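Local coordinates for protein DNA ligase (Archaeoglobus fulgidus, PDB 3GDE) that probably seals nicks in double-stranded DNA during replication, recombination and repair, using ATP and passing through an enzyme-bound adenylate, at residues R181-D186 with V205-E210; E481-L486 with V495-K500; W251-S256 with E336-D341. All coordinates share one frame; numbering follows the deposited sequence.

Interaction 1. Residues R181-D186 with V205-E210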
loop_
_atom_site.group_PDB
_atom_site.type_symbol
_atom_site.label_atom_id
_atom_site.label_comp_id
_atom_site.label_asym_id
_atom_site.label_seq_id
_atom_site.Cartn_x
_atom_site.Cartn_y
_atom_site.Cartn_z
ATOM N N ARG A 181 14.102 -1.753 19.281
ATOM C CA ARG A 181 15.345 -2.256 19.858
ATOM C C ARG A 181 16.408 -1.154 20.003
ATOM O O ARG A 181 17.029 -1.027 21.063
ATOM C CB ARG A 181 15.881 -3.413 19.010
ATOM C CG ARG A 181 17.085 -4.136 19.616
ATOM C CD ARG A 181 17.499 -5.312 18.766
ATOM N NE ARG A 181 18.647 -6.023 19.314
ATOM C CZ ARG A 181 18.565 -7.048 20.161
ATOM N NH1 ARG A 181 17.380 -7.485 20.576
ATOM N NH2 ARG A 181 19.675 -7.634 20.604
ATOM N N ALA A 182 16.578 -0.352 18.947
ATOM C CA ALA A 182 17.594 0.692 18.873
ATOM C C ALA A 182 17.398 1.786 19.909
ATOM O O ALA A 182 18.366 2.267 20.509
ATOM C CB ALA A 182 17.622 1.316 17.469
ATOM N N PHE A 183 16.146 2.182 20.107
ATOM C CA PHE A 183 15.844 3.380 20.879
ATOM C C PHE A 183 15.048 3.116 22.152
ATOM O O PHE A 183 14.407 4.027 22.681
ATOM C CB PHE A 183 15.146 4.420 19.990
ATOM C CG PHE A 183 15.941 4.803 18.773
ATOM C CD1 PHE A 183 17.185 5.433 18.903
ATOM C CD2 PHE A 183 15.457 4.536 17.496
ATOM C CE1 PHE A 183 17.931 5.786 17.773
ATOM C CE2 PHE A 183 16.197 4.886 16.368
ATOM C CZ PHE A 183 17.434 5.511 16.510
ATOM N N ARG A 184 15.108 1.878 22.642
ATOM C CA ARG A 184 14.545 1.506 23.943
ATOM C C ARG A 184 13.066 1.864 24.045
ATOM O O ARG A 184 12.645 2.601 24.946
ATOM C CB ARG A 184 15.344 2.149 25.089
ATOM C CG ARG A 184 16.234 1.191 25.884
ATOM C CD ARG A 184 17.213 0.396 25.023
ATOM N NE ARG A 184 17.379 -0.973 25.522
ATOM C CZ ARG A 184 18.384 -1.790 25.208
ATOM N NH1 ARG A 184 19.358 -1.399 24.393
ATOM N NH2 ARG A 184 18.421 -3.008 25.721
ATOM N N ALA A 185 12.292 1.344 23.094
ATOM C CA ALA A 185 10.847 1.516 23.075
ATOM C C ALA A 185 10.150 0.163 22.954
ATOM O O ALA A 185 10.736 -0.813 22.469
ATOM C CB ALA A 185 10.439 2.456 21.937
ATOM N N ASP A 186 8.911 0.109 23.433
ATOM C CA ASP A 186 8.043 -1.056 23.262
ATOM C C ASP A 186 7.721 -1.102 21.773
ATOM O O ASP A 186 7.390 -0.078 21.196
ATOM C CB ASP A 186 6.772 -0.849 24.106
ATOM C CG ASP A 186 5.891 -2.098 24.226
ATOM O OD1 ASP A 186 5.950 -3.034 23.387
ATOM O OD2 ASP A 186 5.086 -2.125 25.188
ATOM N N VAL A 205 12.853 9.061 14.135
ATOM C CA VAL A 205 13.418 10.311 14.622
ATOM C C VAL A 205 12.860 10.691 16.005
ATOM O O VAL A 205 13.597 11.160 16.865
ATOM C CB VAL A 205 13.255 11.456 13.590
ATOM C CG1 VAL A 205 13.740 12.808 14.158
ATOM C CG2 VAL A 205 14.001 11.113 12.293
ATOM N N VAL A 206 11.568 10.473 16.225
ATOM C CA VAL A 206 10.969 10.754 17.528
ATOM C C VAL A 206 11.527 9.779 18.564
ATOM O O VAL A 206 11.833 10.182 19.684
ATOM C CB VAL A 206 9.420 10.737 17.480
ATOM C CG1 VAL A 206 8.802 10.826 18.888
ATOM C CG2 VAL A 206 8.918 11.889 16.623
ATOM N N ALA A 207 11.684 8.514 18.172
ATOM C CA ALA A 207 12.241 7.495 19.052
ATOM C C ALA A 207 13.680 7.816 19.438
ATOM O O ALA A 207 14.076 7.560 20.556
ATOM C CB ALA A 207 12.148 6.100 18.417
ATOM N N LYS A 208 14.449 8.372 18.505
ATOM C CA LYS A 208 15.823 8.782 18.758
ATOM C C LYS A 208 15.891 9.938 19.766
ATOM O O LYS A 208 16.644 9.890 20.741
ATOM C CB LYS A 208 16.487 9.199 17.440
ATOM C CG LYS A 208 17.930 9.683 17.571
ATOM C CD LYS A 208 18.324 10.515 16.376
ATOM C CE LYS A 208 19.808 10.840 16.361
ATOM N NZ LYS A 208 20.291 11.464 17.621
ATOM N N LYS A 209 15.092 10.965 19.514
ATOM C CA LYS A 209 15.147 12.204 20.272
ATOM C C LYS A 209 14.473 12.112 21.642
ATOM O O LYS A 209 14.955 12.714 22.602
ATOM C CB LYS A 209 14.526 13.344 19.457
ATOM C CG LYS A 209 15.282 13.686 18.180
ATOM C CD LYS A 209 14.659 14.901 17.460
ATOM C CE LYS A 209 14.958 16.222 18.201
ATOM N NZ LYS A 209 15.056 17.419 17.284
ATOM N N GLU A 210 13.373 11.359 21.730
ATOM C CA GLU A 210 12.500 11.409 22.912
ATOM C C GLU A 210 12.121 10.042 23.480
ATOM O O GLU A 210 11.372 9.963 24.451
ATOM C CB GLU A 210 11.220 12.213 22.608
ATOM C CG GLU A 210 11.416 13.659 22.148
ATOM C CD GLU A 210 11.939 14.578 23.244
ATOM O OE1 GLU A 210 12.865 15.377 22.959
ATOM O OE2 GLU A 210 11.429 14.511 24.390
#

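Interaction 2. Residues E481-L486 with V495-K500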
loop_
_atom_site.group_PDB
_atom_site.type_symbol
_atom_site.label_atom_id
_atom_site.label_comp_id
_atom_site.label_asym_id
_atom_site.label_seq_id
_atom_site.Cartn_x
_atom_site.Cartn_y
_atom_site.Cartn_z
ATOM N N GLU A 481 1.633 -5.864 -22.427
ATOM C CA GLU A 481 2.391 -4.647 -22.691
ATOM C C GLU A 481 2.955 -4.027 -21.416
ATOM O O GLU A 481 4.071 -3.512 -21.421
ATOM C CB GLU A 481 1.572 -3.621 -23.478
ATOM C CG GLU A 481 1.176 -4.080 -24.891
ATOM C CD GLU A 481 2.375 -4.325 -25.798
ATOM O OE1 GLU A 481 2.648 -5.510 -26.142
ATOM O OE2 GLU A 481 3.055 -3.327 -26.151
ATOM N N MET A 482 2.201 -4.095 -20.322
ATOM C CA MET A 482 2.686 -3.539 -19.062
ATOM C C MET A 482 3.649 -4.447 -18.290
ATOM O O MET A 482 4.393 -3.966 -17.442
ATOM C CB MET A 482 1.538 -3.028 -18.179
ATOM C CG MET A 482 0.734 -4.080 -17.436
ATOM S SD MET A 482 -0.592 -3.254 -16.529
ATOM C CE MET A 482 -1.724 -2.871 -17.864
ATOM N N PHE A 483 3.661 -5.738 -18.619
ATOM C CA PHE A 483 4.519 -6.722 -17.945
ATOM C C PHE A 483 5.834 -6.992 -18.633
ATOM O O PHE A 483 6.822 -7.338 -17.980
ATOM C CB PHE A 483 3.820 -8.062 -17.854
ATOM C CG PHE A 483 3.038 -8.242 -16.620
ATOM C CD1 PHE A 483 3.537 -7.798 -15.401
ATOM C CD2 PHE A 483 1.812 -8.898 -16.664
ATOM C CE1 PHE A 483 2.824 -7.978 -14.254
ATOM C CE2 PHE A 483 1.083 -9.094 -15.526
ATOM C CZ PHE A 483 1.581 -8.624 -14.310
ATOM N N ARG A 484 5.815 -6.893 -19.959
ATOM C CA ARG A 484 6.989 -7.135 -20.792
ATOM C C ARG A 484 8.284 -6.491 -20.246
ATOM O O ARG A 484 9.274 -7.197 -20.079
ATOM C CB ARG A 484 6.713 -6.732 -22.253
ATOM C CG ARG A 484 7.809 -7.148 -23.220
ATOM C CD ARG A 484 7.444 -6.842 -24.677
ATOM N NE ARG A 484 6.949 -8.035 -25.369
ATOM C CZ ARG A 484 5.744 -8.156 -25.919
ATOM N NH1 ARG A 484 4.869 -7.150 -25.880
ATOM N NH2 ARG A 484 5.417 -9.294 -26.522
ATOM N N PRO A 485 8.271 -5.164 -19.943
ATOM C CA PRO A 485 9.497 -4.504 -19.437
ATOM C C PRO A 485 10.014 -5.075 -18.117
ATOM O O PRO A 485 11.195 -4.935 -17.799
ATOM C CB PRO A 485 9.054 -3.057 -19.216
ATOM C CG PRO A 485 7.825 -2.888 -20.030
ATOM C CD PRO A 485 7.148 -4.210 -20.047
ATOM N N LEU A 486 9.123 -5.721 -17.369
ATOM C CA LEU A 486 9.429 -6.213 -16.035
ATOM C C LEU A 486 9.944 -7.648 -16.031
ATOM O O LEU A 486 10.188 -8.201 -14.960
ATOM C CB LEU A 486 8.193 -6.098 -15.127
ATOM C CG LEU A 486 7.464 -4.752 -15.001
ATOM C CD1 LEU A 486 6.398 -4.865 -13.922
ATOM C CD2 LEU A 486 8.411 -3.579 -14.688
ATOM N N VAL A 495 8.004 -16.992 -17.311
ATOM C CA VAL A 495 8.683 -15.732 -16.999
ATOM C C VAL A 495 8.463 -15.333 -15.533
ATOM O O VAL A 495 7.461 -15.711 -14.913
ATOM C CB VAL A 495 8.309 -14.539 -17.962
ATOM C CG1 VAL A 495 8.760 -14.807 -19.385
ATOM C CG2 VAL A 495 6.826 -14.202 -17.924
ATOM N N GLU A 496 9.425 -14.596 -14.986
ATOM C CA GLU A 496 9.283 -13.984 -13.676
ATOM C C GLU A 496 9.309 -12.470 -13.842
ATOM O O GLU A 496 9.981 -11.951 -14.737
ATOM C CB GLU A 496 10.369 -14.480 -12.711
ATOM C CG GLU A 496 10.288 -15.994 -12.421
ATOM C CD GLU A 496 11.454 -16.542 -11.587
ATOM O OE1 GLU A 496 11.493 -17.780 -11.361
ATOM O OE2 GLU A 496 12.331 -15.748 -11.154
ATOM N N PHE A 497 8.550 -11.774 -13.001
ATOM C CA PHE A 497 8.476 -10.315 -13.032
ATOM C C PHE A 497 9.049 -9.668 -11.783
ATOM O O PHE A 497 9.039 -10.260 -10.702
ATOM C CB PHE A 497 7.022 -9.840 -13.169
ATOM C CG PHE A 497 6.293 -10.450 -14.312
ATOM C CD1 PHE A 497 5.223 -11.299 -14.084
ATOM C CD2 PHE A 497 6.681 -10.191 -15.621
ATOM C CE1 PHE A 497 4.547 -11.878 -15.142
ATOM C CE2 PHE A 497 6.011 -10.773 -16.684
ATOM C CZ PHE A 497 4.945 -11.616 -16.447
ATOM N N ILE A 498 9.547 -8.445 -11.963
ATOM C CA ILE A 498 9.711 -7.476 -10.879
ATOM C C ILE A 498 8.326 -7.256 -10.261
ATOM O O ILE A 498 7.406 -6.846 -10.959
ATOM C CB ILE A 498 10.236 -6.114 -11.413
ATOM C CG1 ILE A 498 11.656 -6.245 -11.958
ATOM C CG2 ILE A 498 10.156 -5.016 -10.334
ATOM C CD1 ILE A 498 11.979 -5.228 -13.026
ATOM N N PRO A 499 8.167 -7.566 -8.964
ATOM C CA PRO A 499 6.874 -7.358 -8.298
ATOM C C PRO A 499 6.426 -5.892 -8.378
ATOM O O PRO A 499 7.182 -4.993 -8.018
ATOM C CB PRO A 499 7.138 -7.786 -6.849
ATOM C CG PRO A 499 8.631 -7.900 -6.717
ATOM C CD PRO A 499 9.173 -8.171 -8.075
ATOM N N LYS A 500 5.213 -5.667 -8.872
ATOM C CA LYS A 500 4.766 -4.327 -9.235
ATOM C C LYS A 500 3.232 -4.253 -9.260
ATOM O O LYS A 500 2.615 -3.445 -8.570
ATOM C CB LYS A 500 5.333 -3.971 -10.615
ATOM C CG LYS A 500 5.821 -2.552 -10.787
ATOM C CD LYS A 500 4.795 -1.666 -11.419
ATOM C CE LYS A 500 5.458 -0.666 -12.349
ATOM N NZ LYS A 500 4.747 0.642 -12.333
#

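Interaction 3. Residues W251-S256 with E336-D341. With PO4 (phosphate ion), chain C.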
loop_
_atom_site.group_PDB
_atom_site.type_symbol
_atom_site.label_atom_id
_atom_site.label_comp_id
_atom_site.label_asym_id
_atom_site.label_seq_id
_atom_site.Cartn_x
_atom_site.Cartn_y
_atom_site.Cartn_z
ATOM N N TRP A 251 -25.037 -0.863 7.721
ATOM C CA TRP A 251 -24.898 -1.450 6.400
ATOM C C TRP A 251 -23.417 -1.584 6.053
ATOM O O TRP A 251 -22.614 -0.739 6.436
ATOM C CB TRP A 251 -25.589 -0.558 5.357
ATOM C CG TRP A 251 -27.090 -0.670 5.318
ATOM C CD1 TRP A 251 -27.905 -1.244 6.260
ATOM C CD2 TRP A 251 -27.961 -0.170 4.291
ATOM N NE1 TRP A 251 -29.221 -1.146 5.875
ATOM C CE2 TRP A 251 -29.284 -0.485 4.675
ATOM C CE3 TRP A 251 -27.750 0.520 3.088
ATOM C CZ2 TRP A 251 -30.392 -0.148 3.892
ATOM C CZ3 TRP A 251 -28.848 0.865 2.316
ATOM C CH2 TRP A 251 -30.152 0.531 2.719
ATOM N N LYS A 252 -23.057 -2.662 5.362
ATOM C CA LYS A 252 -21.809 -2.690 4.622
ATOM C C LYS A 252 -22.049 -2.314 3.164
ATOM O O LYS A 252 -22.648 -3.086 2.407
ATOM C CB LYS A 252 -21.114 -4.045 4.694
ATOM C CG LYS A 252 -19.728 -3.958 4.088
ATOM C CD LYS A 252 -18.948 -5.222 4.274
ATOM C CE LYS A 252 -17.474 -4.970 4.032
ATOM N NZ LYS A 252 -17.213 -4.522 2.644
ATOM N N PHE A 253 -21.553 -1.135 2.787
ATOM C CA PHE A 253 -21.737 -0.572 1.446
ATOM C C PHE A 253 -20.842 -1.171 0.354
ATOM O O PHE A 253 -19.697 -1.537 0.591
ATOM C CB PHE A 253 -21.544 0.950 1.485
ATOM C CG PHE A 253 -22.485 1.655 2.420
ATOM C CD1 PHE A 253 -23.766 2.018 2.000
ATOM C CD2 PHE A 253 -22.092 1.959 3.726
ATOM C CE1 PHE A 253 -24.643 2.670 2.869
ATOM C CE2 PHE A 253 -22.961 2.607 4.608
ATOM C CZ PHE A 253 -24.238 2.962 4.181
ATOM N N ASP A 254 -21.392 -1.275 -0.847
ATOM C CA ASP A 254 -20.593 -1.529 -2.034
ATOM C C ASP A 254 -20.003 -0.185 -2.457
ATOM O O ASP A 254 -20.631 0.589 -3.193
ATOM C CB ASP A 254 -21.446 -2.137 -3.154
ATOM C CG ASP A 254 -20.635 -2.456 -4.412
ATOM O OD1 ASP A 254 -19.441 -2.095 -4.479
ATOM O OD2 ASP A 254 -21.192 -3.074 -5.344
ATOM N N GLY A 255 -18.807 0.099 -1.953
ATOM C CA GLY A 255 -18.119 1.344 -2.262
ATOM C C GLY A 255 -16.653 1.311 -1.875
ATOM O O GLY A 255 -16.089 0.236 -1.663
ATOM N N SER A 256 -16.035 2.493 -1.803
ATOM C CA SER A 256 -14.635 2.604 -1.418
ATOM C C SER A 256 -14.480 3.380 -0.125
ATOM O O SER A 256 -14.966 4.491 -0.002
ATOM C CB SER A 256 -13.806 3.253 -2.516
ATOM O OG SER A 256 -13.961 2.548 -3.726
ATOM N N GLU A 336 -21.755 9.771 -3.737
ATOM C CA GLU A 336 -22.144 10.251 -2.416
ATOM C C GLU A 336 -21.321 9.572 -1.333
ATOM O O GLU A 336 -20.737 8.513 -1.564
ATOM C CB GLU A 336 -23.644 10.112 -2.167
ATOM C CG GLU A 336 -24.228 8.773 -2.496
ATOM C CD GLU A 336 -25.733 8.812 -2.535
ATOM O OE1 GLU A 336 -26.362 8.154 -1.687
ATOM O OE2 GLU A 336 -26.287 9.513 -3.407
ATOM N N ALA A 337 -21.262 10.210 -0.166
ATOM C CA ALA A 337 -20.436 9.741 0.938
ATOM C C ALA A 337 -21.297 9.418 2.146
ATOM O O ALA A 337 -22.207 10.171 2.485
ATOM C CB ALA A 337 -19.375 10.779 1.296
ATOM N N HIS A 338 -21.003 8.280 2.771
ATOM C CA HIS A 338 -21.682 7.827 3.979
ATOM C C HIS A 338 -20.656 7.643 5.078
ATOM O O HIS A 338 -19.785 6.775 4.992
ATOM C CB HIS A 338 -22.429 6.518 3.730
ATOM C CG HIS A 338 -23.483 6.616 2.670
ATOM N ND1 HIS A 338 -24.825 6.465 2.942
ATOM C CD2 HIS A 338 -23.394 6.863 1.342
ATOM C CE1 HIS A 338 -25.516 6.604 1.826
ATOM N NE2 HIS A 338 -24.672 6.855 0.843
ATOM N N PHE A 339 -20.763 8.471 6.109
ATOM C CA PHE A 339 -19.832 8.450 7.213
ATOM C C PHE A 339 -20.333 7.565 8.344
ATOM O O PHE A 339 -21.529 7.537 8.630
ATOM C CB PHE A 339 -19.533 9.882 7.682
ATOM C CG PHE A 339 -18.831 10.708 6.643
ATOM C CD1 PHE A 339 -17.499 10.453 6.318
ATOM C CD2 PHE A 339 -19.505 11.732 5.966
ATOM C CE1 PHE A 339 -16.847 11.209 5.341
ATOM C CE2 PHE A 339 -18.851 12.504 4.989
ATOM C CZ PHE A 339 -17.519 12.232 4.678
ATOM N N PHE A 340 -19.406 6.819 8.950
ATOM C CA PHE A 340 -19.730 5.874 10.020
ATOM C C PHE A 340 -18.862 6.016 11.266
ATOM O O PHE A 340 -19.143 5.400 12.287
ATOM C CB PHE A 340 -19.703 4.424 9.511
ATOM C CG PHE A 340 -18.387 3.992 8.900
ATOM C CD1 PHE A 340 -17.324 3.569 9.705
ATOM C CD2 PHE A 340 -18.228 3.951 7.514
ATOM C CE1 PHE A 340 -16.114 3.142 9.146
ATOM C CE2 PHE A 340 -17.010 3.535 6.942
ATOM C CZ PHE A 340 -15.954 3.128 7.769
ATOM N N ASP A 341 -17.800 6.810 11.180
ATOM C CA ASP A 341 -16.952 7.061 12.338
ATOM C C ASP A 341 -16.198 8.394 12.294
ATOM O O ASP A 341 -16.118 9.054 11.258
ATOM C CB ASP A 341 -15.978 5.895 12.569
ATOM C CG ASP A 341 -15.878 5.506 14.030
ATOM O OD1 ASP A 341 -15.965 6.396 14.906
ATOM O OD2 ASP A 341 -15.715 4.306 14.308
HETATM P P PO4 C . -14.132 -6.241 1.591
HETATM O O1 PO4 C . -15.336 -5.584 0.957
HETATM O O2 PO4 C . -14.518 -7.350 2.535
HETATM O O3 PO4 C . -13.245 -6.780 0.496
HETATM O O4 PO4 C . -13.393 -5.202 2.391
#

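Interaction 1. Residues R181-D186 with V205-E210
F183 lies against helix 200-216 in an apolar contact between that helix and the turn that follows helix 172-182, within the all-helical N-terminal part of the ligase. F183 is the first residue past helix 172-182 to leave helical backbone angles; its CA comes within 5.8 Å of A207 CA, and its CB meets A207 O at 3.4 Å. With CG anti to its carbonyl carbon (chi1 -57°), the ring is swung toward helix 200-216, between the CB of its chain neighbour A182 over one face and K208 over the opposite one. From K208, CA lies 3.6 Å from F183 CD1, and CB makes a CH-pi contact, 4.0 Å from the ring centroid and 24° off the ring normal. A207 CB reaches F183 CD2 obliquely at 3.8 Å. Beyond CG the K208 chain leads away, to a salt bridge between its NZ and E37, while L42 of helix 39-49 also touches both F183 and K208. Were F183 an alanine, A207 CB and the aliphatic root of K208 would probably lose their apolar partner, and a gap would open between turn and helix. No hydrogen bond links the two segments; with 173 Å² buried in all, their direct attraction rests on dispersion and CH-pi contact, while the lysine keeps its charge at the far end of its chain, paired outside the contact.

Interaction 2. Residues E481-L486 with V495-K500
The rings of F483 and F497 lie one over the other in a face-to-face stack, with centroids 4.2 Å apart and planes inclined by only 13°. The overlap is deep: F483 CD1 stands over the centre of the F497 ring, and F497 CE1 over the centre of the F483 ring. F483 CB also meets F497 CE2 at 3.7 Å. Beside this pair L486 forms the second bump. Its CG is anti to the carbonyl carbon (chi1 -53°), which turns the CD1 branch into a hollow shaped by K500 CB, 3.6 Å from L486 CD1, and by the carbonyl oxygen of I498. The K500 chain crosses L486 at about a right angle before its end leads away. On the backbone side, I498 N donates to L486 O over 3.1 Å with an angle of 162° at hydrogen, and F497 CA adds a CH...O contact to the same oxygen at 3.3 Å. V432 of strand 428-437 and L446 of strand 446-454 also pack on F483, setting the end of helix 473-483 against the antiparallel sheet of the C-terminal OB-fold domain. Chemically, the contact is a buried aromatic and aliphatic core with one backbone hydrogen bond: L486 O, with F497 CA and the I498 side chain close by, accepts the I498 amide, which probably holds the 3-10 segment 484-486 in place against residues 497-498.

Interaction 3. Residues W251-S256 with E336-D341
F253 and H338 meet through their rings, centroids 4.7 Å apart and planes at 38°, too inclined for a parallel stack and too shallow for an edge-to-face one. F253 brings its outer end: CZ lies 3.8 Å from H338 ND1, and CE1 sits over one face of the imidazole toward its rim. In return, H338 CB lies over a face of the phenyl ring, 4.0 Å from F253 CZ. For both residues CG is anti to the carbonyl carbon (chi1 -59° in F253, -60° in H338), which aims each ring across between backbones whose CA atoms come no closer than 8.8 Å. A second shell surrounds these rings. H338 NE2 gives E336 OE1, at 3.3 Å, a weak hydrogen bond that biases the imidazole's turn, while H397 meets the F253 ring edge-to-face and E301, a predicted ATP-binding residue, also touches it. One residue before F253, K252, predicted to carry the AMP intermediate, extends to a phosphate ion, probably from the crystallisation liquor, with its NZ 2.7 Å from O1; E398 salt-bridges that NZ, and K420 also binds the ion. F340, predicted to bind ATP, lies two residues on from H338, in a classic beta bulge with D341. The surroundings are consistent with the nucleotide-binding pocket of the adenylation domain in ATP-dependent DNA ligases, whose lysine motif is the Lys-x-Asp-Gly sequence from K252 to G255.

In the fold
The three contacts lie in different parts of the ligase, with centres 35 to 39 Å apart. Interaction 2 is the most buried, with 348 Å² between its segments, and alone has a hydrogen bond across the contact; it joins helix and strand in the OB-fold domain. Interaction 1, partly buried and smaller, joins the turn after helix 172-182 to helix 200-216 by one aromatic ring against alanine and lysine carbons. Interaction 3, the smallest at 115 Å², alone lies at the predicted active site: its rings join the loop carrying F253 to strand 335-342, with the phosphate held by the neighbouring K252, not by the rings. Aromatic side chains thus serve all three, stacked, over aliphatic carbons, or obliquely.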